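Local atomic coordinates of coclaurine N-methyltransferase (Coptis japonica, PDB entry 6GKV), a protein that catalyses transfer of a methyl group from S-adenosyl-L-methionine to the ring nitrogen of coclaurine and related tetrahydroisoquinolines in alkaloid biosynthesis. Residues Asn86-Lys91 / Thr103-Glu108; Val150-Asn155 / Val175-Ala180; Ile228-Phe233 / Gly339-Ala344; Glu248-Ala253 / Arg324-Ser329. All coordinates share one frame; numbering follows the deposited sequence.

Contact 1: residues Asn86-Lys91 / Thr103-Glu108; sequences NGSNLK and TLDEAE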
# COMPACT_ATOMS: atom_id res chain seq x y z
N ASN A 86 9.17 -13.16 29.94
CA ASN A 86 10.01 -12.71 28.83
C ASN A 86 11.39 -13.35 28.91
O ASN A 86 11.74 -13.93 29.95
CB ASN A 86 10.15 -11.18 28.80
CG ASN A 86 8.82 -10.46 28.59
OD1 ASN A 86 7.76 -11.09 28.46
ND2 ASN A 86 8.87 -9.13 28.57
N GLY A 87 12.16 -13.25 27.83
CA GLY A 87 13.54 -13.72 27.80
C GLY A 87 14.49 -12.75 28.48
O GLY A 87 14.05 -11.87 29.22
N SER A 88 15.79 -12.88 28.20
CA SER A 88 16.84 -12.12 28.90
C SER A 88 16.76 -10.59 28.79
O SER A 88 17.21 -9.89 29.70
CB SER A 88 18.22 -12.54 28.41
OG SER A 88 18.59 -13.80 28.90
N ASN A 89 16.25 -10.08 27.67
CA ASN A 89 16.19 -8.63 27.45
C ASN A 89 14.81 -8.04 27.74
O ASN A 89 14.61 -6.83 27.65
CB ASN A 89 16.58 -8.26 26.00
CG ASN A 89 17.82 -8.99 25.52
OD1 ASN A 89 17.75 -10.09 24.99
ND2 ASN A 89 18.97 -8.36 25.72
N LEU A 90 13.87 -8.90 28.11
CA LEU A 90 12.53 -8.46 28.47
C LEU A 90 11.91 -7.73 27.29
O LEU A 90 11.39 -6.62 27.41
CB LEU A 90 12.57 -7.55 29.69
CG LEU A 90 13.35 -8.09 30.89
CD1 LEU A 90 13.33 -7.09 32.02
CD2 LEU A 90 12.78 -9.42 31.34
N LYS A 91 11.97 -8.37 26.13
CA LYS A 91 11.38 -7.80 24.93
C LYS A 91 9.91 -8.16 24.91
O LYS A 91 9.56 -9.34 24.81
CB LYS A 91 12.10 -8.32 23.69
CG LYS A 91 11.69 -7.63 22.39
CD LYS A 91 12.54 -8.12 21.22
CE LYS A 91 12.58 -7.09 20.11
NZ LYS A 91 11.24 -6.92 19.49
N THR A 103 16.06 -20.42 20.27
CA THR A 103 15.55 -20.16 21.61
C THR A 103 14.89 -18.78 21.69
O THR A 103 15.00 -17.98 20.76
CB THR A 103 16.67 -20.25 22.66
OG1 THR A 103 17.58 -19.16 22.50
CG2 THR A 103 17.44 -21.57 22.52
N LEU A 104 14.18 -18.51 22.78
CA LEU A 104 13.54 -17.21 22.93
C LEU A 104 14.60 -16.13 23.05
O LEU A 104 14.48 -15.05 22.48
CB LEU A 104 12.61 -17.19 24.15
CG LEU A 104 12.01 -15.82 24.53
CD1 LEU A 104 11.11 -15.28 23.43
CD2 LEU A 104 11.27 -15.87 25.87
N ASP A 105 15.65 -16.44 23.81
CA ASP A 105 16.72 -15.49 24.05
C ASP A 105 17.37 -15.11 22.74
O ASP A 105 17.48 -13.93 22.41
CB ASP A 105 17.77 -16.05 25.00
CG ASP A 105 17.44 -15.80 26.46
OD1 ASP A 105 16.24 -15.71 26.81
OD2 ASP A 105 18.40 -15.68 27.25
N GLU A 106 17.78 -16.13 21.99
CA GLU A 106 18.32 -15.96 20.65
C GLU A 106 17.41 -15.11 19.77
O GLU A 106 17.88 -14.30 18.96
CB GLU A 106 18.51 -17.34 19.98
CG GLU A 106 19.86 -18.00 20.24
CD GLU A 106 19.99 -19.37 19.60
OE1 GLU A 106 18.96 -19.99 19.23
OE2 GLU A 106 21.14 -19.85 19.47
N ALA A 107 16.10 -15.31 19.93
CA ALA A 107 15.14 -14.69 19.03
C ALA A 107 15.00 -13.22 19.33
O ALA A 107 14.86 -12.42 18.40
CB ALA A 107 13.80 -15.39 19.12
N GLU A 108 15.01 -12.87 20.62
CA GLU A 108 15.02 -11.48 21.06
C GLU A 108 16.19 -10.77 20.39
O GLU A 108 16.02 -9.77 19.69
CB GLU A 108 15.13 -11.36 22.59
CG GLU A 108 13.93 -11.91 23.38
CD GLU A 108 13.96 -11.51 24.86
OE1 GLU A 108 15.04 -11.60 25.49
OE2 GLU A 108 12.90 -11.11 25.38
O HOH W 1 10.44 -12.02 25.17
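L104, in the first turn of helix 104-118, lays its CD2 methyl against the backbone of G87, 3.4 Å from G87 N. D105 comes next and takes two bonds from S88, one per oxygen: S88 OG lies 2.5 Å from D105 OD2, and the amide S88 N reaches D105 OD1. Both donors sit well above the carboxylate plane. E106 closes the start of the helix with T103 as a capping box, E106 N giving to T103 OG1 and T103 N to E106 OE1. The loop gripped here is a type I beta turn from G87 to L90, which follows helix 79-85 and leads into the S-adenosyl-L-homocysteine site at G92 and S93. E108 contributes the largest share of the contact. Its chain runs extended beyond CG into the turn, where E108 OE1 accepts a nearly straight bond from N89 N (2.9 Å, 169°), on the syn side. E108 OE2 takes K91 N at 3.0 Å from above the carboxylate plane, a weak bond from G87 N, and a water that also donates to K91 O. An alanine here would probably leave the amides of N89 and K91 without their acceptor and the turn less firmly held. K91 keeps its CB 3.4 Å from E108 OE2 while its ammonium leads away to S93, C94 and Y115.

Contact 2: residues Val150-Asn155 / Val175-Ala180; sequences VTAVTN and VEVKLA. With SAH (S-adenosyl-L-homocysteine), chain C.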
# COMPACT_ATOMS: atom_id res chain seq x y z
N VAL A 150 21.67 6.77 23.59
CA VAL A 150 20.31 6.33 23.43
C VAL A 150 19.42 7.05 24.41
O VAL A 150 19.80 7.27 25.56
CB VAL A 150 20.19 4.80 23.61
CG1 VAL A 150 20.98 4.11 22.55
CG2 VAL A 150 20.73 4.40 24.96
N THR A 151 18.24 7.44 23.94
CA THR A 151 17.23 8.06 24.81
C THR A 151 15.91 7.30 24.79
O THR A 151 15.27 7.15 23.74
CB THR A 151 16.97 9.52 24.41
OG1 THR A 151 18.23 10.21 24.25
CG2 THR A 151 16.10 10.20 25.46
N ALA A 152 15.48 6.80 25.94
CA ALA A 152 14.26 6.01 26.01
C ALA A 152 13.09 6.85 26.51
O ALA A 152 13.24 7.62 27.45
CB ALA A 152 14.48 4.80 26.90
N VAL A 153 11.92 6.73 25.89
CA VAL A 153 10.76 7.49 26.37
C VAL A 153 9.57 6.61 26.76
O VAL A 153 9.08 5.83 25.95
CB VAL A 153 10.27 8.50 25.33
CG1 VAL A 153 9.14 9.32 25.91
CG2 VAL A 153 11.40 9.40 24.91
N THR A 154 9.10 6.78 28.00
CA THR A 154 8.02 5.97 28.54
C THR A 154 7.06 6.81 29.37
O THR A 154 7.47 7.79 29.95
CB THR A 154 8.54 4.86 29.44
OG1 THR A 154 9.64 4.21 28.80
CG2 THR A 154 7.47 3.86 29.66
N ASN A 155 5.79 6.42 29.45
CA ASN A 155 4.86 7.03 30.40
C ASN A 155 4.61 6.10 31.59
O ASN A 155 3.64 6.26 32.34
CB ASN A 155 3.55 7.39 29.71
CG ASN A 155 2.79 6.17 29.21
OD1 ASN A 155 3.37 5.09 29.03
ND2 ASN A 155 1.50 6.34 28.96
N VAL A 175 22.75 5.46 28.14
CA VAL A 175 21.32 5.41 28.36
C VAL A 175 20.82 6.58 29.18
O VAL A 175 21.33 6.88 30.25
CB VAL A 175 20.90 4.13 29.07
CG1 VAL A 175 19.38 4.10 29.20
CG2 VAL A 175 21.40 2.92 28.31
N GLU A 176 19.80 7.23 28.64
CA GLU A 176 19.05 8.26 29.31
C GLU A 176 17.56 7.94 29.15
O GLU A 176 17.14 7.53 28.06
CB GLU A 176 19.40 9.62 28.72
CG GLU A 176 18.36 10.70 28.94
CD GLU A 176 18.68 11.96 28.18
OE1 GLU A 176 19.84 12.09 27.72
OE2 GLU A 176 17.79 12.82 28.05
N VAL A 177 16.76 8.08 30.21
CA VAL A 177 15.34 7.73 30.13
C VAL A 177 14.42 8.85 30.60
O VAL A 177 14.61 9.42 31.67
CB VAL A 177 15.02 6.48 30.97
CG1 VAL A 177 13.59 6.03 30.71
CG2 VAL A 177 16.00 5.37 30.66
N LYS A 178 13.40 9.14 29.80
CA LYS A 178 12.46 10.23 30.08
C LYS A 178 11.05 9.71 30.34
O LYS A 178 10.55 8.88 29.58
CB LYS A 178 12.42 11.22 28.91
CG LYS A 178 13.76 11.72 28.41
CD LYS A 178 13.56 12.85 27.39
CE LYS A 178 14.86 13.60 27.10
NZ LYS A 178 15.59 13.98 28.34
N LEU A 179 10.39 10.22 31.38
CA LEU A 179 9.01 9.83 31.63
C LEU A 179 8.01 10.84 31.06
O LEU A 179 7.89 11.96 31.57
CB LEU A 179 8.78 9.64 33.13
CG LEU A 179 7.54 8.85 33.56
CD1 LEU A 179 7.72 7.34 33.40
CD2 LEU A 179 7.21 9.22 34.99
N ALA A 180 7.30 10.45 30.00
CA ALA A 180 6.41 11.37 29.27
C ALA A 180 5.25 10.68 28.57
O ALA A 180 5.38 9.54 28.13
CB ALA A 180 7.21 12.17 28.25
N SAH C . 8.73 -1.10 22.64
CA SAH C . 8.77 -2.05 23.75
CB SAH C . 7.38 -2.32 24.29
CG SAH C . 6.25 -2.29 23.27
SD SAH C . 4.63 -2.40 24.08
C SAH C . 9.42 -3.36 23.34
O SAH C . 9.54 -3.60 22.14
OXT SAH C . 9.82 -4.19 24.18
C5' SAH C . 4.26 -0.64 23.84
C4' SAH C . 5.15 0.31 24.64
O4' SAH C . 4.76 1.66 24.43
C3' SAH C . 5.08 0.08 26.14
O3' SAH C . 6.35 0.29 26.70
C2' SAH C . 4.18 1.16 26.67
O2' SAH C . 4.60 1.51 27.97
C1' SAH C . 4.41 2.28 25.66
N9 SAH C . 3.25 3.18 25.50
C8 SAH C . 1.94 2.85 25.23
N7 SAH C . 1.21 4.00 25.17
C5 SAH C . 2.04 5.06 25.39
C6 SAH C . 1.83 6.44 25.46
N6 SAH C . 0.62 6.97 25.27
N1 SAH C . 2.91 7.27 25.72
C2 SAH C . 4.17 6.74 25.92
N3 SAH C . 4.37 5.37 25.86
C4 SAH C . 3.32 4.55 25.60
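T154 O receives A180 N at 2.7 Å, the shortest backbone bond between the two segments, and L179 CA adds a CA-H...O contact to the same oxygen. The donor A180 N stands 34° out of the carbonyl plane, where the second strand is coming to its end. Strands 149-154 and 176-179 run parallel, joined through helix 157-168 in a beta-alpha-beta unit of the Rossmann-like methyltransferase sheet, and 176-179 is the outermost strand at this end of it. The three bonds in the middle are straighter: K178 N meets A152 O at 173°, T154 N meets K178 O, and A152 N meets E176 O at 2.8 Å.

On one face, the CG2 methyl of T151, anti to the backbone N, is crossed by the aliphatic part of K178, with K178 CE 4.0 Å away. The ammonium of K178 bends over at its last torsion to form a salt bridge with E176 OE2, so that the two charged side chains of the edge strand close over T151. V153 CG1 touches A180 CB on this same side. On the other face A152 CB rests against both methyls of V177; A152 also touches T138 of helix 136-143, and V177 packs on K160 and I163 of helix 157-168. V150 and V175 meet through their CG2 methyls, 3.7 Å apart.

Past the strand ends the chain reaches S-adenosyl-L-homocysteine: the side-chain amide of N155 lies against the adenine, and A180 O comes within 3.8 Å of its C2 atom.

Contact 3: residues Ile228-Phe233 / Gly339-Ala344; sequences ICHKTF and GEEWMA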
# COMPACT_ATOMS: atom_id res chain seq x y z
N ILE A 228 2.50 -4.53 14.33
CA ILE A 228 1.87 -5.74 13.88
C ILE A 228 0.77 -5.30 12.91
O ILE A 228 0.37 -4.14 12.94
CB ILE A 228 1.34 -6.57 15.07
CG1 ILE A 228 0.47 -5.71 15.98
CG2 ILE A 228 2.51 -7.11 15.86
CD1 ILE A 228 -0.97 -5.61 15.57
N CYS A 229 0.30 -6.20 12.05
CA CYS A 229 -0.72 -5.82 11.07
C CYS A 229 -1.50 -7.02 10.59
O CYS A 229 -1.16 -8.17 10.92
CB CYS A 229 -0.06 -5.14 9.88
SG CYS A 229 0.98 -6.30 8.97
N HIS A 230 -2.57 -6.77 9.83
CA HIS A 230 -3.04 -7.78 8.91
C HIS A 230 -2.59 -7.39 7.51
O HIS A 230 -2.56 -6.21 7.17
CB HIS A 230 -4.56 -7.96 8.94
CG HIS A 230 -5.03 -9.01 7.99
ND1 HIS A 230 -5.41 -8.73 6.70
CD2 HIS A 230 -5.11 -10.37 8.12
CE1 HIS A 230 -5.75 -9.86 6.08
NE2 HIS A 230 -5.57 -10.86 6.92
N LYS A 231 -2.25 -8.36 6.68
CA LYS A 231 -1.60 -8.05 5.41
C LYS A 231 -2.46 -7.17 4.49
O LYS A 231 -1.94 -6.40 3.71
CB LYS A 231 -1.21 -9.32 4.68
CG LYS A 231 -2.35 -10.12 4.05
CD LYS A 231 -1.75 -11.24 3.17
CE LYS A 231 -2.74 -12.34 2.85
NZ LYS A 231 -2.04 -13.58 2.41
N THR A 232 -3.78 -7.22 4.65
CA THR A 232 -4.66 -6.52 3.71
C THR A 232 -5.58 -5.46 4.31
O THR A 232 -5.61 -4.32 3.83
CB THR A 232 -5.52 -7.53 3.00
OG1 THR A 232 -4.66 -8.49 2.41
CG2 THR A 232 -6.40 -6.87 1.95
N PHE A 233 -6.35 -5.82 5.34
CA PHE A 233 -7.30 -4.86 5.89
C PHE A 233 -6.84 -4.26 7.20
O PHE A 233 -5.82 -4.66 7.77
CB PHE A 233 -8.72 -5.48 6.02
CG PHE A 233 -8.79 -6.79 6.79
CD1 PHE A 233 -8.85 -6.80 8.18
CD2 PHE A 233 -8.91 -8.01 6.12
CE1 PHE A 233 -8.95 -7.99 8.89
CE2 PHE A 233 -9.03 -9.21 6.83
CZ PHE A 233 -9.04 -9.19 8.21
N GLY A 339 0.83 -18.14 9.26
CA GLY A 339 1.44 -16.83 9.51
C GLY A 339 1.34 -15.80 8.39
O GLY A 339 2.02 -14.77 8.41
N GLU A 340 0.45 -16.07 7.43
CA GLU A 340 0.30 -15.26 6.23
C GLU A 340 -1.00 -14.47 6.26
O GLU A 340 -1.55 -14.13 5.22
CB GLU A 340 0.36 -16.16 4.98
CG GLU A 340 1.78 -16.66 4.70
CD GLU A 340 2.71 -15.50 4.31
OE1 GLU A 340 2.27 -14.62 3.54
OE2 GLU A 340 3.88 -15.44 4.78
N GLU A 341 -1.49 -14.20 7.47
CA GLU A 341 -2.65 -13.33 7.65
C GLU A 341 -2.28 -12.13 8.53
O GLU A 341 -2.15 -11.01 8.04
CB GLU A 341 -3.81 -14.11 8.27
CG GLU A 341 -4.35 -15.24 7.39
CD GLU A 341 -5.03 -14.74 6.13
OE1 GLU A 341 -5.30 -13.53 6.02
OE2 GLU A 341 -5.33 -15.55 5.23
N TRP A 342 -2.16 -12.37 9.83
CA TRP A 342 -1.72 -11.35 10.77
C TRP A 342 -0.22 -11.49 10.91
O TRP A 342 0.30 -12.61 10.99
CB TRP A 342 -2.44 -11.50 12.12
CG TRP A 342 -3.90 -11.10 12.06
CD1 TRP A 342 -4.39 -9.84 12.10
CD2 TRP A 342 -5.04 -11.98 11.93
NE1 TRP A 342 -5.77 -9.86 12.01
CE2 TRP A 342 -6.18 -11.14 11.92
CE3 TRP A 342 -5.19 -13.36 11.88
CZ2 TRP A 342 -7.48 -11.69 11.83
CZ3 TRP A 342 -6.49 -13.88 11.80
CH2 TRP A 342 -7.61 -13.05 11.77
N MET A 343 0.48 -10.36 10.93
CA MET A 343 1.93 -10.37 10.85
C MET A 343 2.54 -9.05 11.28
O MET A 343 1.86 -8.17 11.82
CB MET A 343 2.37 -10.72 9.42
CG MET A 343 1.66 -9.88 8.34
SD MET A 343 2.12 -10.34 6.64
CE MET A 343 1.02 -11.71 6.31
N ALA A 344 3.84 -8.92 11.01
CA ALA A 344 4.61 -7.74 11.38
C ALA A 344 5.13 -6.97 10.17
O ALA A 344 5.64 -7.53 9.20
CB ALA A 344 5.76 -8.13 12.28
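H230 and E341 run alongside each other in the same direction, imidazole and carboxylate planes 16° apart. H230 NE2 gives its hydrogen to E341 OE1 at 2.8 Å, and that oxygen is also hydrogen-bonded to the hydroxyl of Y40. H230 CG stands anti to the backbone N (chi1 -180°), which carries it toward W342. The CD2 edge of the imidazole faces the five-membered ring of the indole, a T-shaped pair with planes at 69°, while H230 CB lies 3.7 Å from W342 CD1. F233 CE2 sits over one face of the imidazole, and F233 N makes a weak bond to H230 ND1. An alanine in place of H230 would probably leave E341 without its imidazole partner and open a gap between the indole and F233.

This packed side, closed by L32 and L36 of helix 21-39, lies on one face of the antiparallel pairing of strands 221-230 and 342-350. The backbones join at the hydrogen-bonded pair C229 and M343, where M343 N reaches C229 O at 2.7 Å. On the other face C229 SG touches M343 CG at 3.7 Å.

Toward the partly exposed K231 and E340 solvent comes closer, and polar bonds replace ring packing. K231 N bonds E341 O, and K231 NZ reaches E340 O at 2.9 Å, yet stays 4.6 Å from E340 OE1, beyond a salt bridge. The carboxylate of E340 instead bonds T43 and Y44 of the second subunit, placing this side of the contact at the dimer interface.

With OE1 held by both H230 and Y40, and OE2 by N337, the E341 carboxylate is probably ionised despite its burial.

Contact 4: residues Glu248-Ala253 / Arg324-Ser329; sequences EYVFPA and RGFCLS. With F2W (6,7-dimethoxy-2-methyl-1,2,3,4-tetrahydroisoquinolin-2-ium), chain D.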
# COMPACT_ATOMS: atom_id res chain seq x y z
N GLU A 248 -12.11 -8.35 22.81
CA GLU A 248 -11.82 -7.68 24.08
C GLU A 248 -11.28 -8.59 25.19
O GLU A 248 -11.06 -8.14 26.30
CB GLU A 248 -13.06 -6.96 24.59
CG GLU A 248 -13.28 -5.63 23.92
CD GLU A 248 -14.67 -5.08 24.14
OE1 GLU A 248 -15.45 -5.73 24.86
OE2 GLU A 248 -14.98 -4.01 23.58
N TYR A 249 -11.09 -9.86 24.87
CA TYR A 249 -10.51 -10.84 25.79
C TYR A 249 -9.21 -10.35 26.44
O TYR A 249 -9.04 -10.49 27.64
CB TYR A 249 -10.26 -12.14 25.02
CG TYR A 249 -9.66 -13.37 25.69
CD1 TYR A 249 -10.02 -13.79 26.99
CD2 TYR A 249 -8.80 -14.19 24.96
CE1 TYR A 249 -9.48 -14.98 27.54
CE2 TYR A 249 -8.27 -15.36 25.49
CZ TYR A 249 -8.61 -15.76 26.76
OH TYR A 249 -8.03 -16.94 27.21
N VAL A 250 -8.30 -9.77 25.66
CA VAL A 250 -6.95 -9.46 26.14
C VAL A 250 -6.69 -7.96 26.38
O VAL A 250 -6.22 -7.57 27.46
CB VAL A 250 -5.89 -9.98 25.15
CG1 VAL A 250 -4.55 -9.34 25.40
CG2 VAL A 250 -5.77 -11.48 25.27
N PHE A 251 -7.00 -7.14 25.38
CA PHE A 251 -6.79 -5.70 25.45
C PHE A 251 -8.08 -4.97 25.79
O PHE A 251 -9.13 -5.28 25.23
CB PHE A 251 -6.24 -5.17 24.12
CG PHE A 251 -4.94 -5.80 23.71
CD1 PHE A 251 -4.93 -6.96 22.93
CD2 PHE A 251 -3.73 -5.24 24.10
CE1 PHE A 251 -3.74 -7.54 22.56
CE2 PHE A 251 -2.53 -5.82 23.72
CZ PHE A 251 -2.54 -6.97 22.96
N PRO A 252 -8.01 -4.00 26.72
CA PRO A 252 -9.19 -3.19 27.07
C PRO A 252 -9.81 -2.49 25.84
O PRO A 252 -9.12 -2.18 24.86
CB PRO A 252 -8.64 -2.16 28.07
CG PRO A 252 -7.12 -2.26 27.99
CD PRO A 252 -6.83 -3.66 27.55
N ALA A 253 -11.11 -2.26 25.89
CA ALA A 253 -11.83 -1.69 24.76
C ALA A 253 -11.25 -0.34 24.34
O ALA A 253 -10.85 0.47 25.19
CB ALA A 253 -13.31 -1.55 25.09
N ARG A 324 -2.11 -16.13 30.26
CA ARG A 324 -2.27 -17.28 29.36
C ARG A 324 -3.05 -16.90 28.12
O ARG A 324 -2.59 -17.11 27.02
CB ARG A 324 -2.96 -18.44 30.07
CG ARG A 324 -2.05 -19.19 31.02
CD ARG A 324 -2.86 -20.09 31.94
NE ARG A 324 -1.98 -20.93 32.74
CZ ARG A 324 -2.37 -21.62 33.80
NH1 ARG A 324 -3.63 -21.56 34.21
NH2 ARG A 324 -1.49 -22.35 34.46
N GLY A 325 -4.23 -16.30 28.29
CA GLY A 325 -5.01 -15.80 27.17
C GLY A 325 -4.32 -14.72 26.35
O GLY A 325 -4.63 -14.52 25.18
N PHE A 326 -3.39 -13.99 26.96
CA PHE A 326 -2.58 -13.02 26.23
C PHE A 326 -1.80 -13.75 25.16
O PHE A 326 -1.88 -13.45 23.97
CB PHE A 326 -1.62 -12.33 27.20
CG PHE A 326 -0.82 -11.23 26.59
CD1 PHE A 326 -1.30 -9.92 26.59
CD2 PHE A 326 0.43 -11.48 26.05
CE1 PHE A 326 -0.56 -8.89 26.04
CE2 PHE A 326 1.17 -10.46 25.49
CZ PHE A 326 0.68 -9.16 25.50
N CYS A 327 -1.02 -14.71 25.62
CA CYS A 327 -0.13 -15.51 24.82
C CYS A 327 -0.86 -16.46 23.86
O CYS A 327 -0.40 -16.71 22.75
CB CYS A 327 0.81 -16.28 25.75
SG CYS A 327 1.81 -15.25 26.80
N LEU A 328 -2.01 -16.98 24.28
CA LEU A 328 -2.79 -17.87 23.43
C LEU A 328 -3.39 -17.07 22.28
O LEU A 328 -3.38 -17.53 21.12
CB LEU A 328 -3.91 -18.56 24.22
CG LEU A 328 -3.58 -19.60 25.29
CD1 LEU A 328 -4.88 -20.10 25.84
CD2 LEU A 328 -2.80 -20.79 24.74
N SER A 329 -3.94 -15.89 22.62
CA SER A 329 -4.39 -14.95 21.59
C SER A 329 -3.27 -14.67 20.59
O SER A 329 -3.46 -14.76 19.39
CB SER A 329 -4.87 -13.65 22.21
OG SER A 329 -6.08 -13.85 22.90
CAM F2W D . -0.60 -11.08 22.02
OAK F2W D . -1.29 -10.32 20.99
CAB F2W D . -0.72 -9.08 20.86
CAA F2W D . 0.39 -8.66 21.59
CAF F2W D . 0.87 -7.37 21.38
CAJ F2W D . 1.99 -6.88 22.03
CAI F2W D . 2.14 -5.33 22.15
NAH F2W D . 2.13 -4.85 20.76
CAO F2W D . 1.99 -3.39 20.94
CAG F2W D . 0.79 -5.29 20.37
CAE F2W D . 0.32 -6.56 20.42
CAD F2W D . -0.81 -6.97 19.72
CAC F2W D . -1.30 -8.25 19.91
OAL F2W D . -2.40 -8.76 19.27
CAN F2W D . -3.06 -7.96 18.27
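V250 faces helix 313-335 and divides its two methyls between F326 on one hand and G325 and S329 on the other. From its CB, CG1 stands anti to the backbone N (chi1 163°) and reaches F326 CD1 at 3.5 Å, the two side chains crossing at about a right angle. The same methyl lies over one face of the next ring in its own loop, F251. CG2 takes the other direction and ends 3.2 Å from G325 O and 3.4 Å from S329 OG. Those two oxygens are already paired, since S329 OG donates to G325 O one helical turn back, and G325 O accepts S329 N as well; the methyl thus packs against a polar pair bonded to each other within the helix.

Y249 lies against the same turn. Its OH comes 3.2 Å from G325 CA, at a place where a side chain on the glycine would collide with that hydroxyl, and its CD2 meets S329 OG. The loop between strands 235-236 and 257-258 thereby packs against the helix, and together they form a wall of the pocket for the methylated tetrahydroisoquinoline. F251 turns the edge of its ring to the ligand, CZ lying 3.5 Å from CAB of the aromatic ring. F326 presents a face to the methoxy carbon CAM, which also sits 3.3 Å from F326 O. The two phenyl rings meet obliquely, planes at 50°, with F251 CZ 4.1 Å from F326 CE1. W291 of helix 281-297 and W323 also touch F326.

In the fold
Contacts 2 and 3 reach the same seven-stranded sheet, in which contact 2 pairs the edge strand 176-179 with 149-154 and contact 3 pairs 221-230 with 342-350; their centres are about 30 Å apart, on opposite sides of the chain's centre. Contacts 1, 2 and 3 follow in series along the chain, whereas contact 4 is nested inside the loop closed by contact 3, helix 313-335 leading to strand 342-350. Centres of contacts 3 and 4 lie about 18 Å apart, and none of the four touches another. Contact 2 contributes N155 and A180 to the cofactor pocket, beside which contact 1 lies at K91; contact 4 lines the substrate pocket and contact 3 reaches the second subunit.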